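Local coordinates for protein acyl-CoA dehydrogenase (PDB 5LNX) that probably oxidises saturated acyl-CoA thioesters to 2,3-dehydroacyl-CoA, passing the electrons through bound FAD to an acceptor, at residues D[124-129]-D[151-156]; D[165-170]-D[177-182]; D[246-251]-D[355-360]. All coordinates share one frame; numbering follows the deposited sequence.

Interaction 1: D[124-129]-D[151-156]; sequences TEPHSG and SKIFIT. With FAD (flavin-adenine dinucleotide), chain S.
The flavin site of the middle domain brings the 124-129 loop against strand 145-156, where T124 meets I153. The N-H of I153 gives T124 O a nearly straight bond (167°), 2.9 Å from N to O. With OG1 anti to the carbonyl carbon (chi1 -54°), the hydroxyl lies on the same side as the amide: T124 N reaches FAD O2 at 2.8 Å and T124 OG1 gives its proton to FAD N1 at 2.6 Å. A threonine suits the place, since its methyl CG2 packs on I153 CG1 at 3.8 Å. At the other end of the strand segment, T156 OG1 donates to FAD N5 at 2.8 Å. Further from the flavin, P126 CG lies against I153 CG2 at 3.4 Å, while its CD comes up to the hydroxyl of S151. E125, extended beyond CG, crosses K152 at a slant, and its OE2 uses the anti lone pair for a salt bridge to K152 NZ (3.2 Å); its carboxylate also accepts from R136 N and T137 OG1, and K152 NZ donates to F167 O and L123 O as well. An alanine in place of this glutamate would probably leave R136 N without its acceptor and K152 without the carboxylate charge beside it. Loop and strand holding N1, O2 and N5 of the isoalloxazine are typical of the acyl-CoA dehydrogenase flavin pocket.

Interaction 2: D[165-170]-D[177-182]; sequences ITFALT and HGISAF
F182 reaches along T166 and A168 of the partner strand to T170 just past its end, meeting them with its edge. CG is anti to the carbonyl carbon (chi1 -63°), which swings the ring along the strand toward T170. Its CB sits 3.5 Å from T166 O; CD2 passes the same oxygen at 3.7 Å, which lies in the ring plane at the edge. Further out, CE2 meets A168 CB at 4.0 Å, where alanine's lone methyl lets the ring come in, and CZ ends at the methyl CG2 of T170, 3.9 Å away. Beside this tip the hydroxyls of T170 and S180 lie 2.7 Å apart from OG1 to OG in a hydrogen bond that either could donate. S180 OG also accepts from G227 N, so a small hydroxyl residue suits this buried spot. Beneath, T166 pairs with F182, and A168 with S180, as antiparallel hydrogen-bonded pairs. On the opposite face, F167 and A181 form a non-hydrogen-bonded pair: F167 CE1 reaches A181 CB at 3.5 Å, a methyl small enough to accept the ring so close. L169 CD2 then packs obliquely on I179 CG1 at 3.9 Å. The two strands make a beta hairpin in the middle domain. Strand 119-120 flanks strand 163-169; F182 and A168 rest on A139 of strand 138-142, with Y146 edge-to-face against the F182 ring. On the other face, F167 and I179 pack on A233 and F230 of helix 229-265, while I165 touches P95 and I96 of helix 94-99.

Interaction 3: D[246-251]-D[355-360]; sequences AQALGI and KVTQIY. With FAD (flavin-adenine dinucleotide), chain S.
The Y360 ring, whose hydroxyl meets Q247, carries V356 CG2 on one face, over its centre and 3.3 Å above the plane. At its edge lies the flavin, with Y360 CD2 3.2 Å from FAD C6, and near its plane at the hydroxyl end comes OE1 of Q247. The amide of Q247 is turned 36° from the ring. Y360 OH donates to Q247 OE1 at 2.5 Å, in the carbonyl plane and on a lone pair. Q247 gets there because CG is anti to its backbone N (chi1 -171°) and the chain runs out extended from the helix, a length that suits glutamine; its NE2 also has a weak bond to A79 O. Below this polar bridge the contact is apolar: I251 CD1 and T357 CG2 meet tip to tip at 3.8 Å, and A248 CB lies 4.2 Å from T357 CB, the alanine letting the segment come close. T357 OG1 bonds instead to A354 O of helix 348-356. V356 CG2 also touches the flavin methyl C7M at 3.6 Å. Here helix 229-265 of the C-terminal helical domain backs a tyrosine at the dimethylbenzene end of the isoalloxazine, part of the flavin site of an acyl-CoA dehydrogenase.

Overall arrangement
From the N terminus, interaction 1 closes a 21-residue excursion, partly strand, within the middle domain. Interaction 2 follows as the short hairpin of strands 163-169 and 179-185, with six residues between its segments. Interaction 3 closes a longer loop of 103 mostly helical residues in the C-terminal domain. The three lie in series; none nests in or crosses another. Interactions 1 and 2 touch where K152 NZ lies 2.8 Å from F167 O, a probable hydrogen bond tying the flavin-binding strand to the hairpin. Interactions 1 and 3 do not touch, their nearest atoms about 5 Å apart, but both reach the same FAD, which joins the middle domain to the C-terminal helices; both also meet a neighbouring subunit.

Interaction 1: D[124-129]-D[151-156]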
loop_
_atom_site.group_PDB
_atom_site.type_symbol
_atom_site.label_atom_id
_atom_site.label_comp_id
_atom_site.label_asym_id
_atom_site.label_seq_id
_atom_site.Cartn_x
_atom_site.Cartn_y
_atom_site.Cartn_z
ATOM N N THR D 124 -20.508 5.399 -24.050
ATOM C CA THR D 124 -21.022 5.627 -22.688
ATOM C C THR D 124 -22.307 6.482 -22.618
ATOM O O THR D 124 -22.477 7.453 -23.390
ATOM C CB THR D 124 -19.927 6.290 -21.798
ATOM O OG1 THR D 124 -18.750 5.480 -21.862
ATOM C CG2 THR D 124 -20.359 6.421 -20.340
ATOM N N GLU D 125 -23.160 6.146 -21.654
ATOM C CA GLU D 125 -24.471 6.796 -21.469
ATOM C C GLU D 125 -24.769 7.007 -19.979
ATOM O O GLU D 125 -24.215 6.303 -19.141
ATOM C CB GLU D 125 -25.608 5.906 -22.007
ATOM C CG GLU D 125 -25.643 5.695 -23.512
ATOM C CD GLU D 125 -26.967 5.071 -23.993
ATOM O OE1 GLU D 125 -27.858 4.802 -23.148
ATOM O OE2 GLU D 125 -27.120 4.808 -25.212
ATOM N N PRO D 126 -25.672 7.945 -19.642
ATOM C CA PRO D 126 -25.905 8.199 -18.229
ATOM C C PRO D 126 -26.184 6.944 -17.428
ATOM O O PRO D 126 -25.728 6.828 -16.293
ATOM C CB PRO D 126 -27.110 9.142 -18.237
ATOM C CG PRO D 126 -26.988 9.896 -19.524
ATOM C CD PRO D 126 -26.402 8.906 -20.503
ATOM N N HIS D 127 -26.907 6.007 -18.039
ATOM C CA HIS D 127 -27.322 4.749 -17.385
ATOM C C HIS D 127 -26.432 3.554 -17.708
ATOM O O HIS D 127 -26.523 2.523 -17.037
ATOM C CB HIS D 127 -28.795 4.413 -17.724
ATOM C CG HIS D 127 -29.763 5.170 -16.892
ATOM N ND1 HIS D 127 -30.569 6.163 -17.406
ATOM C CD2 HIS D 127 -29.946 5.195 -15.548
ATOM C CE1 HIS D 127 -31.272 6.708 -16.427
ATOM N NE2 HIS D 127 -30.895 6.157 -15.284
ATOM N N SER D 128 -25.620 3.670 -18.753
ATOM C CA SER D 128 -24.685 2.598 -19.116
ATOM C C SER D 128 -23.214 3.127 -19.270
ATOM O O SER D 128 -22.913 4.041 -20.049
ATOM C CB SER D 128 -25.151 1.832 -20.346
ATOM O OG SER D 128 -24.797 2.565 -21.472
ATOM N N GLY D 129 -22.327 2.586 -18.445
ATOM C CA GLY D 129 -20.911 2.965 -18.458
ATOM C C GLY D 129 -19.999 1.767 -18.378
ATOM O O GLY D 129 -19.515 1.253 -19.406
ATOM N N SER D 151 -29.095 9.497 -25.711
ATOM C CA SER D 151 -28.015 10.404 -25.301
ATOM C C SER D 151 -26.735 9.681 -24.924
ATOM O O SER D 151 -26.749 8.591 -24.347
ATOM C CB SER D 151 -28.454 11.266 -24.116
ATOM O OG SER D 151 -28.291 10.564 -22.903
ATOM N N LYS D 152 -25.619 10.317 -25.251
ATOM C CA LYS D 152 -24.313 9.859 -24.774
ATOM C C LYS D 152 -23.782 10.823 -23.747
ATOM O O LYS D 152 -24.162 11.991 -23.730
ATOM C CB LYS D 152 -23.324 9.666 -25.933
ATOM C CG LYS D 152 -23.809 8.678 -26.980
ATOM C CD LYS D 152 -24.017 7.299 -26.375
ATOM C CE LYS D 152 -24.685 6.325 -27.324
ATOM N NZ LYS D 152 -24.411 4.928 -26.880
ATOM N N ILE D 153 -22.892 10.322 -22.901
ATOM C CA ILE D 153 -22.175 11.158 -21.923
ATOM C C ILE D 153 -20.652 10.947 -21.943
ATOM O O ILE D 153 -20.139 9.969 -22.511
ATOM C CB ILE D 153 -22.668 10.936 -20.458
ATOM C CG1 ILE D 153 -22.680 9.459 -20.068
ATOM C CG2 ILE D 153 -24.053 11.517 -20.231
ATOM C CD1 ILE D 153 -22.712 9.221 -18.569
ATOM N N PHE D 154 -19.950 11.942 -21.396
ATOM C CA PHE D 154 -18.491 11.929 -21.191
ATOM C C PHE D 154 -17.720 11.619 -22.462
ATOM O O PHE D 154 -16.865 10.743 -22.443
ATOM C CB PHE D 154 -18.115 10.867 -20.161
ATOM C CG PHE D 154 -18.734 11.058 -18.805
ATOM C CD1 PHE D 154 -18.827 12.301 -18.246
ATOM C CD2 PHE D 154 -19.161 9.961 -18.072
ATOM C CE1 PHE D 154 -19.388 12.470 -16.994
ATOM C CE2 PHE D 154 -19.719 10.111 -16.824
ATOM C CZ PHE D 154 -19.828 11.368 -16.274
ATOM N N ILE D 155 -18.018 12.299 -23.563
ATOM C CA ILE D 155 -17.465 11.914 -24.880
ATOM C C ILE D 155 -16.228 12.725 -25.248
ATOM O O ILE D 155 -16.294 13.926 -25.527
ATOM C CB ILE D 155 -18.501 12.036 -26.012
ATOM C CG1 ILE D 155 -19.752 11.203 -25.697
ATOM C CG2 ILE D 155 -17.901 11.587 -27.328
ATOM C CD1 ILE D 155 -19.464 9.752 -25.390
ATOM N N THR D 156 -15.083 12.057 -25.227
ATOM C CA THR D 156 -13.819 12.727 -25.524
ATOM C C THR D 156 -13.942 13.222 -26.952
ATOM O O THR D 156 -14.671 12.634 -27.746
ATOM C CB THR D 156 -12.605 11.774 -25.417
ATOM O OG1 THR D 156 -12.506 11.247 -24.089
ATOM C CG2 THR D 156 -11.318 12.499 -25.752
HETATM P PA FAD S . -19.734 3.387 -13.191
HETATM O O1A FAD S . -19.250 2.476 -14.307
HETATM O O2A FAD S . -21.146 3.431 -12.708
HETATM O O5B FAD S . -18.826 2.971 -11.929
HETATM C C5B FAD S . -18.788 3.653 -10.684
HETATM C C4B FAD S . -17.720 2.942 -9.855
HETATM O O4B FAD S . -18.241 1.669 -9.554
HETATM C C3B FAD S . -16.421 2.734 -10.619
HETATM O O3B FAD S . -15.289 2.789 -9.743
HETATM C C2B FAD S . -16.524 1.336 -11.158
HETATM O O2B FAD S . -15.272 0.677 -11.076
HETATM C C1B FAD S . -17.441 0.685 -10.172
HETATM N N9A FAD S . -18.293 -0.379 -10.684
HETATM C C8A FAD S . -19.516 -0.288 -11.252
HETATM N N7A FAD S . -20.006 -1.543 -11.495
HETATM C C5A FAD S . -19.067 -2.434 -11.081
HETATM C C6A FAD S . -18.899 -3.887 -11.000
HETATM N N6A FAD S . -19.836 -4.732 -11.457
HETATM N N1A FAD S . -17.774 -4.372 -10.432
HETATM C C2A FAD S . -16.790 -3.609 -9.933
HETATM N N3A FAD S . -16.876 -2.277 -9.978
HETATM C C4A FAD S . -17.959 -1.653 -10.512
HETATM N N1 FAD S . -16.973 7.153 -22.740
HETATM C C2 FAD S . -16.986 6.873 -24.065
HETATM O O2 FAD S . -17.863 6.103 -24.479
HETATM N N3 FAD S . -16.097 7.375 -24.949
HETATM C C4 FAD S . -15.125 8.214 -24.568
HETATM O O4 FAD S . -14.303 8.685 -25.392
HETATM C C4X FAD S . -15.060 8.582 -23.140
HETATM N N5 FAD S . -14.108 9.426 -22.689
HETATM C C5X FAD S . -14.063 9.779 -21.384
HETATM C C6 FAD S . -13.125 10.704 -21.006
HETATM C C7 FAD S . -12.991 11.086 -19.695
HETATM C C7M FAD S . -11.847 12.019 -19.390
HETATM C C8 FAD S . -13.931 10.528 -18.685
HETATM C C8M FAD S . -13.870 10.887 -17.224
HETATM C C9 FAD S . -14.898 9.632 -19.072
HETATM C C9A FAD S . -15.020 9.225 -20.393
HETATM N N10 FAD S . -16.053 8.339 -20.842
HETATM C C10 FAD S . -16.065 7.989 -22.215
HETATM C "C1'" FAD S . -16.991 7.702 -19.905
HETATM C "C2'" FAD S . -16.244 6.581 -19.144
HETATM O "O2'" FAD S . -15.813 5.485 -19.972
HETATM C "C3'" FAD S . -17.078 6.079 -17.974
HETATM O "O3'" FAD S . -16.973 7.032 -16.918
HETATM C "C4'" FAD S . -16.640 4.691 -17.531
HETATM O "O4'" FAD S . -16.960 3.744 -18.564
HETATM C "C5'" FAD S . -17.268 4.266 -16.180
HETATM O "O5'" FAD S . -18.688 4.380 -16.069
HETATM P P FAD S . -19.435 5.429 -15.066
HETATM O O1P FAD S . -20.944 5.292 -15.161
HETATM O O2P FAD S . -18.835 6.795 -15.262
HETATM O O3P FAD S . -19.258 4.894 -13.550
#

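Interaction 2: D[165-170]-D[177-182]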
loop_
_atom_site.group_PDB
_atom_site.type_symbol
_atom_site.label_atom_id
_atom_site.label_comp_id
_atom_site.label_asym_id
_atom_site.label_seq_id
_atom_site.Cartn_x
_atom_site.Cartn_y
_atom_site.Cartn_z
ATOM N N ILE D 165 -17.897 7.368 -33.944
ATOM C CA ILE D 165 -18.206 5.931 -33.933
ATOM C C ILE D 165 -19.174 5.662 -32.788
ATOM O O ILE D 165 -18.816 5.764 -31.610
ATOM C CB ILE D 165 -16.960 5.038 -33.767
ATOM C CG1 ILE D 165 -15.903 5.352 -34.820
ATOM C CG2 ILE D 165 -17.353 3.578 -33.813
ATOM C CD1 ILE D 165 -16.409 5.568 -36.239
ATOM N N THR D 166 -20.423 5.387 -33.161
ATOM C CA THR D 166 -21.546 5.461 -32.230
ATOM C C THR D 166 -22.228 4.129 -32.137
ATOM O O THR D 166 -22.533 3.497 -33.156
ATOM C CB THR D 166 -22.608 6.516 -32.645
ATOM O OG1 THR D 166 -21.968 7.750 -32.970
ATOM C CG2 THR D 166 -23.597 6.782 -31.496
ATOM N N PHE D 167 -22.575 3.780 -30.906
ATOM C CA PHE D 167 -23.177 2.486 -30.604
ATOM C C PHE D 167 -24.616 2.657 -30.145
ATOM O O PHE D 167 -24.904 3.475 -29.269
ATOM C CB PHE D 167 -22.339 1.733 -29.558
ATOM C CG PHE D 167 -20.933 1.483 -30.004
ATOM C CD1 PHE D 167 -20.605 0.354 -30.726
ATOM C CD2 PHE D 167 -19.950 2.433 -29.765
ATOM C CE1 PHE D 167 -19.312 0.153 -31.165
ATOM C CE2 PHE D 167 -18.663 2.249 -30.219
ATOM C CZ PHE D 167 -18.335 1.104 -30.914
ATOM N N ALA D 168 -25.498 1.840 -30.708
ATOM C CA ALA D 168 -26.945 2.016 -30.528
ATOM C C ALA D 168 -27.706 0.701 -30.730
ATOM O O ALA D 168 -27.371 -0.070 -31.616
ATOM C CB ALA D 168 -27.453 3.103 -31.469
ATOM N N LEU D 169 -28.721 0.463 -29.896
ATOM C CA LEU D 169 -29.607 -0.742 -29.997
ATOM C C LEU D 169 -30.404 -0.851 -31.300
ATOM O O LEU D 169 -31.185 0.049 -31.634
ATOM C CB LEU D 169 -30.626 -0.747 -28.861
ATOM C CG LEU D 169 -30.104 -1.026 -27.465
ATOM C CD1 LEU D 169 -31.214 -0.777 -26.459
ATOM C CD2 LEU D 169 -29.562 -2.436 -27.347
ATOM N N THR D 170 -30.180 -1.938 -32.037
ATOM C CA THR D 170 -31.021 -2.276 -33.249
ATOM C C THR D 170 -32.504 -3.008 -33.178
ATOM O O THR D 170 -33.497 -2.439 -33.775
ATOM C CB THR D 170 -30.068 -2.769 -34.416
ATOM O OG1 THR D 170 -28.982 -3.584 -33.934
ATOM C CG2 THR D 170 -29.434 -1.589 -35.180
ATOM N N HIS D 177 -26.217 -8.258 -27.088
ATOM C CA HIS D 177 -26.099 -8.909 -28.406
ATOM C C HIS D 177 -26.883 -8.208 -29.508
ATOM O O HIS D 177 -26.791 -8.586 -30.674
ATOM C CB HIS D 177 -26.518 -10.355 -28.287
ATOM C CG HIS D 177 -25.513 -11.193 -27.569
ATOM N ND1 HIS D 177 -25.623 -11.508 -26.229
ATOM C CD2 HIS D 177 -24.361 -11.758 -27.997
ATOM C CE1 HIS D 177 -24.592 -12.253 -25.872
ATOM N NE2 HIS D 177 -23.817 -12.426 -26.929
ATOM N N GLY D 178 -27.646 -7.188 -29.136
ATOM C CA GLY D 178 -28.503 -6.437 -30.080
ATOM C C GLY D 178 -28.040 -5.000 -30.332
ATOM O O GLY D 178 -28.790 -4.169 -30.882
ATOM N N ILE D 179 -26.807 -4.733 -29.912
ATOM C CA ILE D 179 -26.139 -3.478 -30.155
ATOM C C ILE D 179 -25.488 -3.465 -31.541
ATOM O O ILE D 179 -24.739 -4.375 -31.912
ATOM C CB ILE D 179 -25.041 -3.247 -29.109
ATOM C CG1 ILE D 179 -25.665 -2.881 -27.760
ATOM C CG2 ILE D 179 -24.100 -2.138 -29.552
ATOM C CD1 ILE D 179 -24.746 -3.112 -26.595
ATOM N N SER D 180 -25.724 -2.374 -32.263
ATOM C CA SER D 180 -25.053 -2.101 -33.535
ATOM C C SER D 180 -24.107 -0.893 -33.445
ATOM O O SER D 180 -24.248 -0.040 -32.566
ATOM C CB SER D 180 -26.094 -1.852 -34.630
ATOM O OG SER D 180 -26.617 -3.083 -35.102
ATOM N N ALA D 181 -23.195 -0.807 -34.406
ATOM C CA ALA D 181 -22.227 0.289 -34.458
ATOM C C ALA D 181 -22.382 1.116 -35.709
ATOM O O ALA D 181 -22.502 0.580 -36.822
ATOM C CB ALA D 181 -20.808 -0.236 -34.349
ATOM N N PHE D 182 -22.287 2.432 -35.529
ATOM C CA PHE D 182 -22.579 3.423 -36.589
ATOM C C PHE D 182 -21.493 4.496 -36.774
ATOM O O PHE D 182 -20.980 5.063 -35.803
ATOM C CB PHE D 182 -23.898 4.112 -36.290
ATOM C CG PHE D 182 -25.079 3.186 -36.300
ATOM C CD1 PHE D 182 -25.819 2.992 -37.455
ATOM C CD2 PHE D 182 -25.463 2.519 -35.143
ATOM C CE1 PHE D 182 -26.917 2.150 -37.459
ATOM C CE2 PHE D 182 -26.569 1.680 -35.136
ATOM C CZ PHE D 182 -27.294 1.493 -36.301
#

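Interaction 3: D[246-251]-D[355-360]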
loop_
_atom_site.group_PDB
_atom_site.type_symbol
_atom_site.label_atom_id
_atom_site.label_comp_id
_atom_site.label_asym_id
_atom_site.label_seq_id
_atom_site.Cartn_x
_atom_site.Cartn_y
_atom_site.Cartn_z
ATOM N N ALA D 246 -0.120 3.606 -21.754
ATOM C CA ALA D 246 0.932 4.462 -22.299
ATOM C C ALA D 246 0.782 5.919 -21.871
ATOM O O ALA D 246 1.768 6.613 -21.607
ATOM C CB ALA D 246 0.931 4.366 -23.820
ATOM N N GLN D 247 -0.451 6.391 -21.812
ATOM C CA GLN D 247 -0.740 7.730 -21.274
ATOM C C GLN D 247 -0.303 7.811 -19.822
ATOM O O GLN D 247 0.425 8.728 -19.428
ATOM C CB GLN D 247 -2.233 8.058 -21.371
ATOM C CG GLN D 247 -2.583 9.497 -21.029
ATOM C CD GLN D 247 -4.079 9.724 -20.809
ATOM O OE1 GLN D 247 -4.876 8.782 -20.788
ATOM N NE2 GLN D 247 -4.461 10.989 -20.653
ATOM N N ALA D 248 -0.728 6.816 -19.046
ATOM C CA ALA D 248 -0.382 6.725 -17.609
ATOM C C ALA D 248 1.133 6.636 -17.375
ATOM O O ALA D 248 1.646 7.092 -16.355
ATOM C CB ALA D 248 -1.050 5.514 -16.989
ATOM N N LEU D 249 1.809 5.993 -18.322
ATOM C CA LEU D 249 3.241 5.790 -18.300
ATOM C C LEU D 249 3.949 7.144 -18.459
ATOM O O LEU D 249 4.713 7.579 -17.588
ATOM C CB LEU D 249 3.642 4.836 -19.435
ATOM C CG LEU D 249 5.130 4.477 -19.572
ATOM C CD1 LEU D 249 5.691 3.882 -18.282
ATOM C CD2 LEU D 249 5.338 3.517 -20.732
ATOM N N GLY D 250 3.626 7.824 -19.557
ATOM C CA GLY D 250 4.117 9.181 -19.835
ATOM C C GLY D 250 3.882 10.108 -18.656
ATOM O O GLY D 250 4.787 10.807 -18.204
ATOM N N ILE D 251 2.654 10.123 -18.149
ATOM C CA ILE D 251 2.362 10.918 -16.941
ATOM C C ILE D 251 3.402 10.615 -15.851
ATOM O O ILE D 251 3.926 11.513 -15.223
ATOM C CB ILE D 251 0.964 10.639 -16.384
ATOM C CG1 ILE D 251 -0.094 11.300 -17.252
ATOM C CG2 ILE D 251 0.838 11.182 -14.969
ATOM C CD1 ILE D 251 -1.503 10.782 -17.010
ATOM N N LYS D 355 -5.499 10.685 -12.228
ATOM C CA LYS D 355 -6.684 10.032 -11.670
ATOM C C LYS D 355 -7.690 9.521 -12.729
ATOM O O LYS D 355 -8.340 8.493 -12.552
ATOM C CB LYS D 355 -7.395 11.010 -10.723
ATOM C CG LYS D 355 -8.698 10.497 -10.141
ATOM C CD LYS D 355 -8.459 9.306 -9.237
ATOM C CE LYS D 355 -9.486 8.207 -9.451
ATOM N NZ LYS D 355 -9.211 7.042 -8.570
ATOM N N VAL D 356 -7.799 10.245 -13.834
ATOM C CA VAL D 356 -8.641 9.830 -14.957
ATOM C C VAL D 356 -8.275 8.439 -15.471
ATOM O O VAL D 356 -9.143 7.661 -15.927
ATOM C CB VAL D 356 -8.481 10.833 -16.118
ATOM C CG2 VAL D 356 -9.350 10.457 -17.295
ATOM N N THR D 357 -6.985 8.134 -15.409
ATOM C CA THR D 357 -6.430 6.952 -16.067
ATOM C C THR D 357 -6.913 5.687 -15.379
ATOM O O THR D 357 -6.924 4.616 -15.995
ATOM C CB THR D 357 -4.875 6.952 -16.076
ATOM O OG1 THR D 357 -4.355 6.878 -14.740
ATOM C CG2 THR D 357 -4.341 8.194 -16.760
ATOM N N GLN D 358 -7.361 5.843 -14.131
ATOM C CA GLN D 358 -7.937 4.756 -13.348
ATOM C C GLN D 358 -9.439 4.458 -13.645
ATOM O O GLN D 358 -9.987 3.459 -13.184
ATOM C CB GLN D 358 -7.792 5.054 -11.861
ATOM C CG GLN D 358 -6.375 5.300 -11.384
ATOM C CD GLN D 358 -6.326 5.464 -9.886
ATOM O OE1 GLN D 358 -6.738 6.497 -9.365
ATOM N NE2 GLN D 358 -5.813 4.460 -9.178
ATOM N N ILE D 359 -10.046 5.303 -14.469
ATOM C CA ILE D 359 -11.481 5.439 -14.555
ATOM C C ILE D 359 -11.995 5.081 -15.947
ATOM O O ILE D 359 -12.835 4.190 -16.088
ATOM C CB ILE D 359 -11.934 6.873 -14.214
ATOM C CG1 ILE D 359 -11.560 7.204 -12.774
ATOM C CG2 ILE D 359 -13.448 7.009 -14.433
ATOM C CD1 ILE D 359 -12.112 8.520 -12.255
ATOM N N TYR D 360 -11.557 5.821 -16.960
ATOM C CA TYR D 360 -12.047 5.598 -18.339
ATOM C C TYR D 360 -11.373 4.474 -19.127
ATOM O O TYR D 360 -10.302 3.985 -18.773
ATOM C CB TYR D 360 -12.079 6.886 -19.168
ATOM C CG TYR D 360 -10.739 7.509 -19.553
ATOM C CD1 TYR D 360 -9.497 6.996 -19.159
ATOM C CD2 TYR D 360 -10.756 8.692 -20.202
ATOM C CE1 TYR D 360 -8.321 7.660 -19.481
ATOM C CE2 TYR D 360 -9.611 9.368 -20.510
ATOM C CZ TYR D 360 -8.385 8.850 -20.171
ATOM O OH TYR D 360 -7.240 9.559 -20.444
HETATM P PA FAD S . -19.734 3.387 -13.191
HETATM O O1A FAD S . -19.250 2.476 -14.307
HETATM O O2A FAD S . -21.146 3.431 -12.708
HETATM O O5B FAD S . -18.826 2.971 -11.929
HETATM C C5B FAD S . -18.788 3.653 -10.684
HETATM C C4B FAD S . -17.720 2.942 -9.855
HETATM O O4B FAD S . -18.241 1.669 -9.554
HETATM C C3B FAD S . -16.421 2.734 -10.619
HETATM O O3B FAD S . -15.289 2.789 -9.743
HETATM C C2B FAD S . -16.524 1.336 -11.158
HETATM O O2B FAD S . -15.272 0.677 -11.076
HETATM C C1B FAD S . -17.441 0.685 -10.172
HETATM N N9A FAD S . -18.293 -0.379 -10.684
HETATM C C8A FAD S . -19.516 -0.288 -11.252
HETATM N N7A FAD S . -20.006 -1.543 -11.495
HETATM C C5A FAD S . -19.067 -2.434 -11.081
HETATM C C6A FAD S . -18.899 -3.887 -11.000
HETATM N N6A FAD S . -19.836 -4.732 -11.457
HETATM N N1A FAD S . -17.774 -4.372 -10.432
HETATM C C2A FAD S . -16.790 -3.609 -9.933
HETATM N N3A FAD S . -16.876 -2.277 -9.978
HETATM C C4A FAD S . -17.959 -1.653 -10.512
HETATM N N1 FAD S . -16.973 7.153 -22.740
HETATM C C2 FAD S . -16.986 6.873 -24.065
HETATM O O2 FAD S . -17.863 6.103 -24.479
HETATM N N3 FAD S . -16.097 7.375 -24.949
HETATM C C4 FAD S . -15.125 8.214 -24.568
HETATM O O4 FAD S . -14.303 8.685 -25.392
HETATM C C4X FAD S . -15.060 8.582 -23.140
HETATM N N5 FAD S . -14.108 9.426 -22.689
HETATM C C5X FAD S . -14.063 9.779 -21.384
HETATM C C6 FAD S . -13.125 10.704 -21.006
HETATM C C7 FAD S . -12.991 11.086 -19.695
HETATM C C7M FAD S . -11.847 12.019 -19.390
HETATM C C8 FAD S . -13.931 10.528 -18.685
HETATM C C8M FAD S . -13.870 10.887 -17.224
HETATM C C9 FAD S . -14.898 9.632 -19.072
HETATM C C9A FAD S . -15.020 9.225 -20.393
HETATM N N10 FAD S . -16.053 8.339 -20.842
HETATM C C10 FAD S . -16.065 7.989 -22.215
HETATM C "C1'" FAD S . -16.991 7.702 -19.905
HETATM C "C2'" FAD S . -16.244 6.581 -19.144
HETATM O "O2'" FAD S . -15.813 5.485 -19.972
HETATM C "C3'" FAD S . -17.078 6.079 -17.974
HETATM O "O3'" FAD S . -16.973 7.032 -16.918
HETATM C "C4'" FAD S . -16.640 4.691 -17.531
HETATM O "O4'" FAD S . -16.960 3.744 -18.564
HETATM C "C5'" FAD S . -17.268 4.266 -16.180
HETATM O "O5'" FAD S . -18.688 4.380 -16.069
HETATM P P FAD S . -19.435 5.429 -15.066
HETATM O O1P FAD S . -20.944 5.292 -15.161
HETATM O O2P FAD S . -18.835 6.795 -15.262
HETATM O O3P FAD S . -19.258 4.894 -13.550
#